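Side-chain contacts in beta-galactosidase (PDB 5MUJ), which probably hydrolyses glycosidic bonds in plant pectin as a gut-bacterial glycoside hydrolase, and binds a glycan from side chain B of rhamnogalacturonan II: residues 38-43 against 277-282; 48-53 against 72-77; 129-134 against 281-286; 348-353 against 358-363. All blocks are in the same frame, centred on the assembly; numbering follows the deposited sequence. Where two conformers were deposited one is given.

In the fold
Five four-stranded antiparallel sheets build a beta-propeller, and the contacts fall into two groups. Contacts 2 and 4 are buried and meet at the sheet that includes strands 45-51, 343-351 and 357-363: contact 4 bonds two of its strands by backbone pairing, whereas contact 2 packs its edge strand on a neighbouring sheet through apolar side chains alone. Contacts 1 and 3 are only partly buried. They share the hairpin of strands 270-279 and 282-290, against which helix 31-41 and the 129-134 loop press methyl groups and rings, contact 1 adding the aliphatic stem of a glutamate whose carboxylate is bonded to a lysine and a tryptophan. Thr43 of contact 1 also touches Ala362 and Thr363 of contact 4.

Contact 1: 38-43 against 277-282; sequences YEEVKT and QKMGDV
Met279, a selenomethionine, reaches from the end of a strand to the last turn of helix 31-41, where it touches Val41 and Glu40. The tight part is the meeting of methyl groups: Met279 CE lies 3.6 Å from Val41 CG1. Val41 is buried, and its other neighbours include Phe286, so a small branched apolar residue suits the inner side of the helix. The long unbranched chain of Met279 bridges the wide gap between the two backbones. Its CG runs opposite the backbone N (chi1 -176°), extending the chain outward from the strand, and the last bend at chi3 turns CE in against the valine.

Toward the looser, partly exposed side, Glu40 contributes only its aliphatic stem, with CG 3.9 Å from Met279 CE and 4.1 Å from Met279 SE. The stem bends at chi2, and the carboxylate is held by other partners: OE2 forms a salt bridge with Lys339 and accepts a hydrogen bond from Trp133 NE1. Glutamate thus suits a border position, greasy at CG and charged at its end. Just past the helix end, Lys42 NZ bonds Glu39 OE1 at 2.8 Å, a salt bridge apart from the apolar packing.

Just beyond Met279 the strand reverses. Met279 N donates to Val282 O at 2.8 Å, and Gly280 takes the positive phi of 77° that glycine tolerates easily. Helix 31-41 therefore packs beside a two-residue beta hairpin with a type II' turn, which links strands 270-279 and 282-290 of one propeller blade.

Contact 2: 48-53 against 72-77; sequences GLAVAP and WLMTYV
Over one face of the Tyr76 ring sits a methyl group of Val51: CG1 is 4.1 Å from the centroid of the Tyr76 ring and 23° off its normal, a CH-pi contact. The methyl is displaced toward the rim, so its closest ring atom is Tyr76 CZ, 3.8 Å from Val51 CG1. Tyr76 has its CG between the backbone N and the carbonyl carbon (chi1 64°), the crowded position, and this turns the ring so that one face meets the valine methyl, the two side chains crossing obliquely. At its far end the hydroxyl is hydrogen-bonded to Thr105 OG1, which meets the polar need of a buried tyrosine and helps fix the ring.

The second branch of Val51 works separately. CG2 meets Met74 SE at 4.0 Å, the two side chains pointing at each other tip to tip, so one beta-branched residue serves two partners. Met74, a selenomethionine, bends at chi3 and brings CE to 4.4 Å from Ala50 CB, a lighter touch. Alanine suits this spot because Trp103 also packs on both Ala50 and Met74.

Ala50 and Val51 together face Ile359 in a classic beta bulge, where the chain turns a corner. Both consecutive side chains can thereby look toward strand 71-79 of another sheet, and Ile359 itself packs on Met74 and Tyr76. With only methyl, selenium and ring surfaces meeting, this joint between sheets depends on dispersion and the exclusion of water, and on close fit in place of directional bonds.

Contact 3: 129-134 against 281-286; sequences PDMEWG and DVYVMF
The loop between the first two strands of one propeller blade, 121-126 and 146-153, here lays Met131 and Trp133 against Tyr283 and Phe286 of strand 282-290 in a different blade. Met131, a selenomethionine, puts CE equally far, 3.9 Å, from Tyr283 CD1 and Tyr283 CE1. The approach is oblique, and the flexible chain is bent at chi3 to make it. Although the CB of the tyrosine does not point at the loop, the ring swings round far enough for CD1 and CE1 to meet that methyl.

Two residues on, Trp133 CZ3 lies 3.9 Å from Phe286 CZ and 4.1 Å from Phe286 CE2. The two side chains cross at about a right angle and touch through these few atoms, without stacking. With CG opposite the backbone N (chi1 176°), the indole stretches away from the loop to span the distance. Its NE1 has its polar partner in Glu40, on the helix, so tryptophan offers both a wide apolar surface and one polar grip. Phe286, wholly apolar, suits its buried place, and Val284 CG1 rests over one of its faces.

The loop has its own brace: Asp130 OD1 accepts from Glu132 N at 3.1 Å on the anti side, 30° out of the carboxylate plane. Backbone bonds from Met131 and Trp133 to Lys278 fasten the loop beside the same hairpin. An Asx turn thus shapes a loop that ties together two blades of the propeller.

Contact 4: 348-353 against 358-363; sequences YCAVNN and GIAIAT
Tyr348 and Ala360 form an antiparallel hydrogen-bonded pair through two backbone bonds, with Tyr348 N to Ala360 O at 2.9 Å and Ala360 N to Tyr348 O at 2.8 Å. Ala350 and Gly358 repeat the pattern, Ala350 N reaching Gly358 O at 2.7 Å and Gly358 N reaching Ala350 O at 3.0 Å. Between them Cys349 and Ile359 make a non-hydrogen-bonded pair, where weaker CA-H...O contacts join in: Ile359 CA stands 3.3 Å from Tyr348 O.

Aromatic packing is carried by Tyr348. Its first torsion (chi1 69°) swings the ring across to the partner strand, so that Ala360 CB sits over one face, 3.7 Å from Tyr348 CZ, as a CH-pi contact. Ala362 flanks the ring more loosely. Alanine suits this cross-strand position because a single methyl fits against the ring face. The hydroxyl is hydrogen-bonded to Asp328 OD2 and Tyr327 OH. A serine in place of Tyr348 would probably uncover the Ala360 methyl and leave Asp328 and Tyr327 without their shared phenol partner.

The remaining apolar contacts are small. On the same side of the sheet as the ring, Ala350 CB meets Ala360 CB at 4.2 Å. The other side carries Cys349 and Ile359, and the cysteine side chain lies about 6 Å from a bound rhamnose.

The axes of strands 348-351 and 358-363 run at 118°, well short of antiparallel, consistent with a strongly twisted or bent pair. This is a beta hairpin within a propeller blade whose outer edge is completed by the N-terminal strand 45-51, the "Velcro" closure of many beta-propellers.

Contact 1: 38-43 against 277-282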
loop_
_atom_site.group_PDB
_atom_site.type_symbol
_atom_site.label_atom_id
_atom_site.label_comp_id
_atom_site.label_asym_id
_atom_site.label_seq_id
_atom_site.Cartn_x
_atom_site.Cartn_y
_atom_site.Cartn_z
ATOM N N TYR A 38 -15.286 4.813 -12.214
ATOM C CA TYR A 38 -14.155 4.824 -13.158
ATOM C C TYR A 38 -13.875 6.247 -13.715
ATOM O O TYR A 38 -12.744 6.701 -13.715
ATOM C CB TYR A 38 -14.355 3.799 -14.304
ATOM C CG TYR A 38 -13.304 3.897 -15.401
ATOM C CD1 TYR A 38 -12.073 3.280 -15.290
ATOM C CD2 TYR A 38 -13.568 4.612 -16.564
ATOM C CE1 TYR A 38 -11.116 3.383 -16.301
ATOM C CE2 TYR A 38 -12.630 4.714 -17.570
ATOM C CZ TYR A 38 -11.416 4.116 -17.445
ATOM O OH TYR A 38 -10.473 4.210 -18.423
ATOM N N GLU A 39 -14.912 6.922 -14.187
ATOM C CA GLU A 39 -14.751 8.245 -14.783
ATOM C C GLU A 39 -14.247 9.213 -13.718
ATOM O O GLU A 39 -13.421 10.061 -14.003
ATOM C CB GLU A 39 -16.076 8.694 -15.354
ATOM C CG GLU A 39 -16.550 7.928 -16.570
ATOM C CD GLU A 39 -15.553 7.776 -17.720
ATOM O OE1 GLU A 39 -14.696 8.662 -17.954
ATOM O OE2 GLU A 39 -15.660 6.775 -18.457
ATOM N N GLU A 40 -14.720 9.066 -12.485
ATOM C CA GLU A 40 -14.279 9.917 -11.363
ATOM C C GLU A 40 -12.809 9.715 -10.965
ATOM O O GLU A 40 -12.139 10.673 -10.582
ATOM C CB GLU A 40 -15.208 9.685 -10.156
ATOM C CG GLU A 40 -14.930 10.502 -8.891
ATOM C CD GLU A 40 -15.130 12.004 -9.046
ATOM O OE1 GLU A 40 -15.815 12.440 -10.000
ATOM O OE2 GLU A 40 -14.616 12.729 -8.167
ATOM N N VAL A 41 -12.314 8.466 -11.013
ATOM C CA VAL A 41 -10.960 8.169 -10.478
ATOM C C VAL A 41 -9.852 8.026 -11.519
ATOM O O VAL A 41 -8.680 7.927 -11.161
ATOM C CB VAL A 41 -10.967 6.922 -9.558
ATOM C CG1 VAL A 41 -12.046 7.079 -8.504
ATOM C CG2 VAL A 41 -11.159 5.666 -10.377
ATOM N N LYS A 42 -10.193 8.049 -12.804
ATOM C CA LYS A 42 -9.194 7.737 -13.818
ATOM C C LYS A 42 -8.120 8.818 -13.919
ATOM O O LYS A 42 -8.402 10.003 -13.693
ATOM C CB LYS A 42 -9.816 7.454 -15.187
ATOM C CG LYS A 42 -10.546 8.655 -15.791
ATOM C CD LYS A 42 -11.238 8.311 -17.103
ATOM C CE LYS A 42 -11.623 9.571 -17.882
ATOM N NZ LYS A 42 -12.216 9.248 -19.203
ATOM N N THR A 43 -6.935 8.376 -14.311
ATOM C CA THR A 43 -5.751 9.182 -14.488
ATOM C C THR A 43 -4.983 8.764 -15.737
ATOM O O THR A 43 -4.042 7.981 -15.670
ATOM C CB THR A 43 -4.853 9.076 -13.269
ATOM O OG1 THR A 43 -4.527 7.680 -13.036
ATOM C CG2 THR A 43 -5.524 9.714 -12.094
ATOM N N GLN A 277 -11.132 4.425 -0.077
ATOM C CA GLN A 277 -11.726 5.732 0.170
ATOM C C GLN A 277 -13.240 5.646 0.081
ATOM O O GLN A 277 -13.779 4.761 -0.576
ATOM C CB GLN A 277 -11.171 6.738 -0.833
ATOM C CG GLN A 277 -9.700 6.985 -0.559
ATOM C CD GLN A 277 -9.133 8.116 -1.349
ATOM O OE1 GLN A 277 -9.671 9.234 -1.335
ATOM N NE2 GLN A 277 -8.021 7.844 -2.036
ATOM N N LYS A 278 -13.919 6.525 0.799
ATOM C CA LYS A 278 -15.366 6.553 0.828
ATOM C C LYS A 278 -15.812 7.695 -0.085
ATOM O O LYS A 278 -15.328 8.820 0.051
ATOM C CB LYS A 278 -15.864 6.747 2.251
ATOM C CG LYS A 278 -17.281 6.228 2.463
ATOM C CD LYS A 278 -17.809 6.570 3.850
ATOM C CE LYS A 278 -19.323 6.626 3.878
ATOM N NZ LYS A 278 -19.830 6.554 5.270
HETATM N N MSE A 279 -16.667 7.362 -1.050
HETATM C CA MSE A 279 -17.180 8.299 -2.017
HETATM C C MSE A 279 -18.674 8.205 -1.972
HETATM O O MSE A 279 -19.292 7.345 -2.624
HETATM C CB MSE A 279 -16.529 7.898 -3.325
HETATM C CG MSE A 279 -16.878 8.845 -4.442
HETATM SE SE MSE A 279 -16.398 7.904 -6.088
HETATM C CE MSE A 279 -14.435 7.978 -6.010
ATOM N N GLY A 280 -19.260 9.087 -1.169
ATOM C CA GLY A 280 -20.692 9.149 -0.963
ATOM C C GLY A 280 -21.086 8.034 -0.029
ATOM O O GLY A 280 -20.553 7.933 1.080
ATOM N N ASP A 281 -22.005 7.187 -0.491
ATOM C CA ASP A 281 -22.409 5.986 0.252
ATOM C C ASP A 281 -21.634 4.726 -0.150
ATOM O O ASP A 281 -21.915 3.647 0.379
ATOM C CB ASP A 281 -23.936 5.760 0.161
ATOM C CG ASP A 281 -24.453 5.575 -1.280
ATOM O OD1 ASP A 281 -23.664 5.602 -2.252
ATOM O OD2 ASP A 281 -25.684 5.418 -1.440
ATOM N N VAL A 282 -20.668 4.838 -1.060
ATOM C CA VAL A 282 -19.895 3.679 -1.516
ATOM C C VAL A 282 -18.397 3.751 -1.144
ATOM O O VAL A 282 -17.796 4.821 -1.123
ATOM C CB VAL A 282 -20.111 3.404 -3.031
ATOM C CG1 VAL A 282 -19.286 4.343 -3.899
ATOM C CG2 VAL A 282 -19.827 1.934 -3.392
#

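Contact 2: 48-53 against 72-77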
loop_
_atom_site.group_PDB
_atom_site.type_symbol
_atom_site.label_atom_id
_atom_site.label_comp_id
_atom_site.label_asym_id
_atom_site.label_seq_id
_atom_site.Cartn_x
_atom_site.Cartn_y
_atom_site.Cartn_z
ATOM N N GLY A 48 5.209 11.181 -14.315
ATOM C CA GLY A 48 6.471 10.477 -14.291
ATOM C C GLY A 48 6.877 10.270 -12.851
ATOM O O GLY A 48 6.027 10.315 -11.946
ATOM N N LEU A 49 8.164 10.075 -12.629
ATOM C CA LEU A 49 8.638 9.687 -11.302
ATOM C C LEU A 49 8.490 10.819 -10.301
ATOM O O LEU A 49 8.672 12.023 -10.642
ATOM C CB LEU A 49 10.064 9.165 -11.361
ATOM C CG LEU A 49 10.235 7.880 -12.184
ATOM C CD1 LEU A 49 11.643 7.687 -12.698
ATOM C CD2 LEU A 49 9.805 6.650 -11.376
ATOM N N ALA A 50 8.130 10.448 -9.084
ATOM C CA ALA A 50 8.008 11.362 -7.960
ATOM C C ALA A 50 9.232 11.197 -7.051
ATOM O O ALA A 50 9.825 12.162 -6.568
ATOM C CB ALA A 50 6.763 11.017 -7.165
ATOM N N VAL A 51 9.536 9.938 -6.746
ATOM C CA VAL A 51 10.647 9.578 -5.913
ATOM C C VAL A 51 11.386 8.415 -6.535
ATOM O O VAL A 51 10.801 7.347 -6.678
ATOM C CB VAL A 51 10.210 9.246 -4.459
ATOM C CG1 VAL A 51 11.434 9.127 -3.555
ATOM C CG2 VAL A 51 9.310 10.340 -3.871
ATOM N N ALA A 52 12.660 8.585 -6.840
ATOM C CA ALA A 52 13.488 7.614 -7.504
ATOM C C ALA A 52 14.801 7.372 -6.755
ATOM O O ALA A 52 15.377 8.301 -6.180
ATOM C CB ALA A 52 13.782 8.058 -8.915
ATOM N N PRO A 53 15.277 6.109 -6.752
ATOM C CA PRO A 53 16.619 5.818 -6.252
ATOM C C PRO A 53 17.701 6.457 -7.113
ATOM O O PRO A 53 17.529 6.557 -8.348
ATOM C CB PRO A 53 16.688 4.285 -6.321
ATOM C CG PRO A 53 15.805 3.956 -7.454
ATOM C CD PRO A 53 14.668 4.919 -7.374
ATOM N N TRP A 72 2.186 18.617 1.850
ATOM C CA TRP A 72 1.937 17.235 1.495
ATOM C C TRP A 72 3.122 16.360 1.944
ATOM O O TRP A 72 4.286 16.710 1.767
ATOM C CB TRP A 72 1.726 17.073 -0.000
ATOM C CG TRP A 72 0.503 17.809 -0.493
ATOM C CD1 TRP A 72 0.440 19.050 -1.105
ATOM C CD2 TRP A 72 -0.844 17.359 -0.389
ATOM N NE1 TRP A 72 -0.857 19.378 -1.370
ATOM C CE2 TRP A 72 -1.668 18.346 -0.966
ATOM C CE3 TRP A 72 -1.437 16.203 0.121
ATOM C CZ2 TRP A 72 -3.064 18.210 -1.022
ATOM C CZ3 TRP A 72 -2.818 16.072 0.050
ATOM C CH2 TRP A 72 -3.610 17.042 -0.529
ATOM N N LEU A 73 2.802 15.206 2.530
ATOM C CA LEU A 73 3.799 14.278 3.034
ATOM C C LEU A 73 3.605 12.900 2.375
ATOM O O LEU A 73 2.494 12.591 1.990
ATOM C CB LEU A 73 3.643 14.199 4.537
ATOM C CG LEU A 73 3.848 15.533 5.265
ATOM C CD1 LEU A 73 3.353 15.416 6.684
ATOM C CD2 LEU A 73 5.308 15.921 5.222
HETATM N N MSE A 74 4.710 12.204 2.094
HETATM C CA MSE A 74 4.645 10.831 1.576
HETATM C C MSE A 74 5.597 9.969 2.354
HETATM O O MSE A 74 6.793 10.199 2.359
HETATM C CB MSE A 74 5.039 10.795 0.092
HETATM C CG MSE A 74 4.875 9.372 -0.468
HETATM SE SE MSE A 74 5.933 9.177 -2.085
HETATM C CE MSE A 74 5.051 10.572 -3.158
ATOM N N THR A 75 5.061 8.919 2.980
ATOM C CA THR A 75 5.963 7.845 3.488
ATOM C C THR A 75 6.172 6.845 2.371
ATOM O O THR A 75 5.341 6.720 1.504
ATOM C CB THR A 75 5.493 7.065 4.768
ATOM O OG1 THR A 75 4.168 6.522 4.589
ATOM C CG2 THR A 75 5.525 7.885 5.975
ATOM N N TYR A 76 7.350 6.244 2.362
ATOM C CA TYR A 76 7.704 5.198 1.394
ATOM C C TYR A 76 8.757 4.235 1.968
ATOM O O TYR A 76 9.402 4.528 2.964
ATOM C CB TYR A 76 8.130 5.789 0.055
ATOM C CG TYR A 76 9.396 6.636 0.103
ATOM C CD1 TYR A 76 10.649 6.058 -0.090
ATOM C CD2 TYR A 76 9.330 8.036 0.287
ATOM C CE1 TYR A 76 11.817 6.799 -0.033
ATOM C CE2 TYR A 76 10.506 8.803 0.327
ATOM C CZ TYR A 76 11.724 8.202 0.114
ATOM O OH TYR A 76 12.888 8.930 0.146
ATOM N N VAL A 77 8.864 3.055 1.359
ATOM C CA VAL A 77 9.838 2.098 1.819
ATOM C C VAL A 77 11.023 2.068 0.845
ATOM O O VAL A 77 10.880 2.309 -0.366
ATOM C CB VAL A 77 9.227 0.681 2.028
ATOM C CG1 VAL A 77 8.034 0.809 2.979
ATOM C CG2 VAL A 77 8.862 0.007 0.696
#

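Contact 3: 129-134 against 281-286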
loop_
_atom_site.group_PDB
_atom_site.type_symbol
_atom_site.label_atom_id
_atom_site.label_comp_id
_atom_site.label_asym_id
_atom_site.label_seq_id
_atom_site.Cartn_x
_atom_site.Cartn_y
_atom_site.Cartn_z
ATOM N N PRO A 129 -6.186 7.217 8.138
ATOM C CA PRO A 129 -6.322 8.338 7.201
ATOM C C PRO A 129 -7.789 8.800 7.149
ATOM O O PRO A 129 -8.685 7.969 7.294
ATOM C CB PRO A 129 -5.936 7.711 5.858
ATOM C CG PRO A 129 -6.386 6.269 6.019
ATOM C CD PRO A 129 -6.045 5.917 7.438
ATOM N N ASP A 130 -8.018 10.091 6.901
ATOM C CA ASP A 130 -9.329 10.565 6.495
ATOM C C ASP A 130 -9.631 9.843 5.168
ATOM O O ASP A 130 -8.878 9.965 4.201
ATOM C CB ASP A 130 -9.292 12.079 6.303
ATOM C CG ASP A 130 -10.656 12.692 6.037
ATOM O OD1 ASP A 130 -11.614 12.036 5.598
ATOM O OD2 ASP A 130 -10.768 13.897 6.251
HETATM N N MSE A 131 -10.705 9.055 5.165
HETATM C CA MSE A 131 -11.082 8.226 4.012
HETATM C C MSE A 131 -11.915 8.945 2.992
HETATM O O MSE A 131 -12.166 8.415 1.913
HETATM C CB MSE A 131 -11.922 7.048 4.486
HETATM C CG MSE A 131 -11.066 6.098 5.282
HETATM SE SE MSE A 131 -12.264 4.734 6.005
HETATM C CE MSE A 131 -12.498 3.665 4.372
ATOM N N GLU A 132 -12.386 10.138 3.329
ATOM C CA GLU A 132 -13.237 10.898 2.396
ATOM C C GLU A 132 -12.535 11.179 1.047
ATOM O O GLU A 132 -11.516 11.895 0.999
ATOM C CB GLU A 132 -13.733 12.187 3.031
ATOM C CG GLU A 132 -14.575 13.006 2.043
ATOM C CD GLU A 132 -15.495 14.021 2.683
ATOM O OE1 GLU A 132 -15.057 14.710 3.638
ATOM O OE2 GLU A 132 -16.652 14.143 2.203
ATOM N N TRP A 133 -13.080 10.611 -0.027
ATOM C CA TRP A 133 -12.661 10.933 -1.397
ATOM C C TRP A 133 -12.715 12.452 -1.635
ATOM O O TRP A 133 -13.746 13.097 -1.473
ATOM C CB TRP A 133 -13.540 10.230 -2.430
ATOM C CG TRP A 133 -13.214 10.601 -3.868
ATOM C CD1 TRP A 133 -13.948 11.406 -4.679
ATOM C CD2 TRP A 133 -12.077 10.179 -4.646
ATOM N NE1 TRP A 133 -13.367 11.499 -5.902
ATOM C CE2 TRP A 133 -12.201 10.795 -5.912
ATOM C CE3 TRP A 133 -10.962 9.376 -4.391
ATOM C CZ2 TRP A 133 -11.289 10.600 -6.921
ATOM C CZ3 TRP A 133 -10.047 9.174 -5.388
ATOM C CH2 TRP A 133 -10.207 9.808 -6.651
ATOM N N GLY A 134 -11.571 12.991 -1.993
ATOM C CA GLY A 134 -11.424 14.431 -2.181
ATOM C C GLY A 134 -11.544 15.283 -0.919
ATOM O O GLY A 134 -11.835 16.475 -0.980
ATOM N N ASP A 281 -22.005 7.187 -0.491
ATOM C CA ASP A 281 -22.409 5.986 0.252
ATOM C C ASP A 281 -21.634 4.726 -0.150
ATOM O O ASP A 281 -21.915 3.647 0.379
ATOM C CB ASP A 281 -23.936 5.760 0.161
ATOM C CG ASP A 281 -24.453 5.575 -1.280
ATOM O OD1 ASP A 281 -23.664 5.602 -2.252
ATOM O OD2 ASP A 281 -25.684 5.418 -1.440
ATOM N N VAL A 282 -20.668 4.838 -1.060
ATOM C CA VAL A 282 -19.895 3.679 -1.516
ATOM C C VAL A 282 -18.397 3.751 -1.144
ATOM O O VAL A 282 -17.796 4.821 -1.123
ATOM C CB VAL A 282 -20.111 3.404 -3.031
ATOM C CG1 VAL A 282 -19.286 4.343 -3.899
ATOM C CG2 VAL A 282 -19.827 1.934 -3.392
ATOM N N TYR A 283 -17.822 2.592 -0.816
ATOM C CA TYR A 283 -16.383 2.441 -0.601
ATOM C C TYR A 283 -15.759 2.000 -1.900
ATOM O O TYR A 283 -16.309 1.121 -2.583
ATOM C CB TYR A 283 -16.069 1.382 0.478
ATOM C CG TYR A 283 -16.581 1.751 1.841
ATOM C CD1 TYR A 283 -15.895 2.676 2.646
ATOM C CD2 TYR A 283 -17.747 1.178 2.346
ATOM C CE1 TYR A 283 -16.361 2.999 3.907
ATOM C CE2 TYR A 283 -18.230 1.538 3.583
ATOM C CZ TYR A 283 -17.533 2.443 4.354
ATOM O OH TYR A 283 -18.023 2.771 5.591
ATOM N N VAL A 284 -14.624 2.622 -2.243
ATOM C CA VAL A 284 -13.841 2.257 -3.394
ATOM C C VAL A 284 -12.499 1.717 -2.937
ATOM O O VAL A 284 -11.786 2.382 -2.185
ATOM C CB VAL A 284 -13.626 3.491 -4.299
ATOM C CG1 VAL A 284 -12.764 3.123 -5.510
ATOM C CG2 VAL A 284 -14.983 4.004 -4.712
HETATM N N MSE A 285 -12.162 0.503 -3.364
HETATM C CA MSE A 285 -10.893 -0.075 -3.064
HETATM C C MSE A 285 -10.057 0.026 -4.297
HETATM O O MSE A 285 -10.334 -0.629 -5.305
HETATM C CB MSE A 285 -11.034 -1.559 -2.683
HETATM C CG MSE A 285 -9.695 -2.180 -2.352
HETATM SE SE MSE A 285 -9.788 -4.125 -2.426
HETATM C CE MSE A 285 -10.778 -4.389 -0.763
ATOM N N PHE A 286 -8.993 0.816 -4.185
ATOM C CA PHE A 286 -7.907 0.781 -5.150
ATOM C C PHE A 286 -7.028 -0.391 -4.738
ATOM O O PHE A 286 -6.713 -0.532 -3.551
ATOM C CB PHE A 286 -7.124 2.109 -5.115
ATOM C CG PHE A 286 -7.953 3.286 -5.494
ATOM C CD1 PHE A 286 -8.239 3.519 -6.831
ATOM C CD2 PHE A 286 -8.529 4.109 -4.532
ATOM C CE1 PHE A 286 -8.987 4.638 -7.203
ATOM C CE2 PHE A 286 -9.304 5.189 -4.903
ATOM C CZ PHE A 286 -9.576 5.409 -6.251
#

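Contact 4: 348-353 against 358-363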
loop_
_atom_site.group_PDB
_atom_site.type_symbol
_atom_site.label_atom_id
_atom_site.label_comp_id
_atom_site.label_asym_id
_atom_site.label_seq_id
_atom_site.Cartn_x
_atom_site.Cartn_y
_atom_site.Cartn_z
ATOM N N TYR A 348 1.954 5.469 -7.739
ATOM C CA TYR A 348 2.135 4.020 -7.951
ATOM C C TYR A 348 3.586 3.667 -8.031
ATOM O O TYR A 348 4.425 4.563 -8.121
ATOM C CB TYR A 348 1.394 3.555 -9.203
ATOM C CG TYR A 348 1.928 4.035 -10.559
ATOM C CD1 TYR A 348 1.545 5.287 -11.105
ATOM C CD2 TYR A 348 2.859 3.310 -11.253
ATOM C CE1 TYR A 348 2.009 5.662 -12.347
ATOM C CE2 TYR A 348 3.350 3.700 -12.493
ATOM C CZ TYR A 348 2.930 4.920 -13.023
ATOM O OH TYR A 348 3.390 5.343 -14.284
ATOM N N CYS A 349 3.909 2.388 -7.923
ATOM C CA CYS A 349 5.288 1.908 -7.997
ATOM C C CYS A 349 5.581 1.466 -9.420
ATOM O O CYS A 349 4.860 0.628 -9.983
ATOM C CB CYS A 349 5.537 0.746 -7.016
ATOM S SG CYS A 349 7.161 -0.023 -7.183
ATOM N N ALA A 350 6.617 2.078 -10.009
ATOM C CA ALA A 350 7.024 1.831 -11.369
ATOM C C ALA A 350 8.263 0.967 -11.334
ATOM O O ALA A 350 9.220 1.312 -10.624
ATOM C CB ALA A 350 7.344 3.183 -12.029
ATOM N N VAL A 351 8.216 -0.172 -12.056
ATOM C CA VAL A 351 9.342 -1.043 -12.251
ATOM C C VAL A 351 9.547 -1.308 -13.743
ATOM O O VAL A 351 8.593 -1.592 -14.458
ATOM C CB VAL A 351 9.107 -2.384 -11.517
ATOM C CG1 VAL A 351 10.314 -3.334 -11.647
ATOM C CG2 VAL A 351 8.764 -2.086 -10.062
ATOM N N ASN A 352 10.804 -1.253 -14.193
ATOM C CA ASN A 352 11.140 -1.485 -15.592
ATOM C C ASN A 352 11.813 -2.841 -15.766
ATOM O O ASN A 352 11.928 -3.603 -14.798
ATOM C CB ASN A 352 12.005 -0.326 -16.130
ATOM C CG ASN A 352 13.337 -0.168 -15.410
ATOM O OD1 ASN A 352 13.866 -1.086 -14.762
ATOM N ND2 ASN A 352 13.914 1.022 -15.552
ATOM N N ASN A 353 12.240 -3.153 -16.990
ATOM C CA ASN A 353 12.820 -4.469 -17.295
ATOM C C ASN A 353 14.185 -4.655 -16.656
ATOM O O ASN A 353 14.572 -5.806 -16.408
ATOM C CB ASN A 353 12.925 -4.737 -18.804
ATOM C CG ASN A 353 11.573 -4.929 -19.470
ATOM O OD1 ASN A 353 10.608 -5.361 -18.847
ATOM N ND2 ASN A 353 11.501 -4.597 -20.754
ATOM N N GLY A 358 10.831 2.589 -8.402
ATOM C CA GLY A 358 10.529 3.882 -7.790
ATOM C C GLY A 358 9.056 4.160 -7.789
ATOM O O GLY A 358 8.249 3.294 -8.181
ATOM N N ILE A 359 8.694 5.352 -7.322
ATOM C CA ILE A 359 7.315 5.791 -7.203
ATOM C C ILE A 359 7.070 6.833 -8.286
ATOM O O ILE A 359 7.863 7.791 -8.443
ATOM C CB ILE A 359 7.017 6.375 -5.817
ATOM C CG1 ILE A 359 7.088 5.248 -4.775
ATOM C CG2 ILE A 359 5.650 7.060 -5.733
ATOM C CD1 ILE A 359 7.214 5.687 -3.328
ATOM N N ALA A 360 5.983 6.662 -9.036
ATOM C CA ALA A 360 5.550 7.599 -10.117
ATOM C C ALA A 360 4.128 8.088 -9.890
ATOM O O ALA A 360 3.418 7.642 -8.980
ATOM C CB ALA A 360 5.642 6.964 -11.443
ATOM N N ILE A 361 3.725 9.064 -10.703
ATOM C CA ILE A 361 2.409 9.652 -10.601
ATOM C C ILE A 361 1.686 9.707 -11.937
ATOM O O ILE A 361 2.287 10.070 -12.956
ATOM C CB ILE A 361 2.500 11.101 -10.106
ATOM C CG1 ILE A 361 3.561 11.198 -9.037
ATOM C CG2 ILE A 361 1.168 11.548 -9.553
ATOM C CD1 ILE A 361 3.692 12.605 -8.498
ATOM N N ALA A 362 0.386 9.433 -11.920
ATOM C CA ALA A 362 -0.473 9.684 -13.079
ATOM C C ALA A 362 -1.601 10.649 -12.635
ATOM O O ALA A 362 -1.973 10.681 -11.468
ATOM C CB ALA A 362 -1.022 8.369 -13.635
ATOM N N THR A 363 -2.110 11.479 -13.561
ATOM C CA THR A 363 -3.113 12.485 -13.206
ATOM C C THR A 363 -4.301 12.491 -14.162
ATOM O O THR A 363 -4.208 11.991 -15.267
ATOM C CB THR A 363 -2.492 13.894 -13.146
ATOM O OG1 THR A 363 -1.894 14.195 -14.404
ATOM C CG2 THR A 363 -1.446 13.967 -12.025
#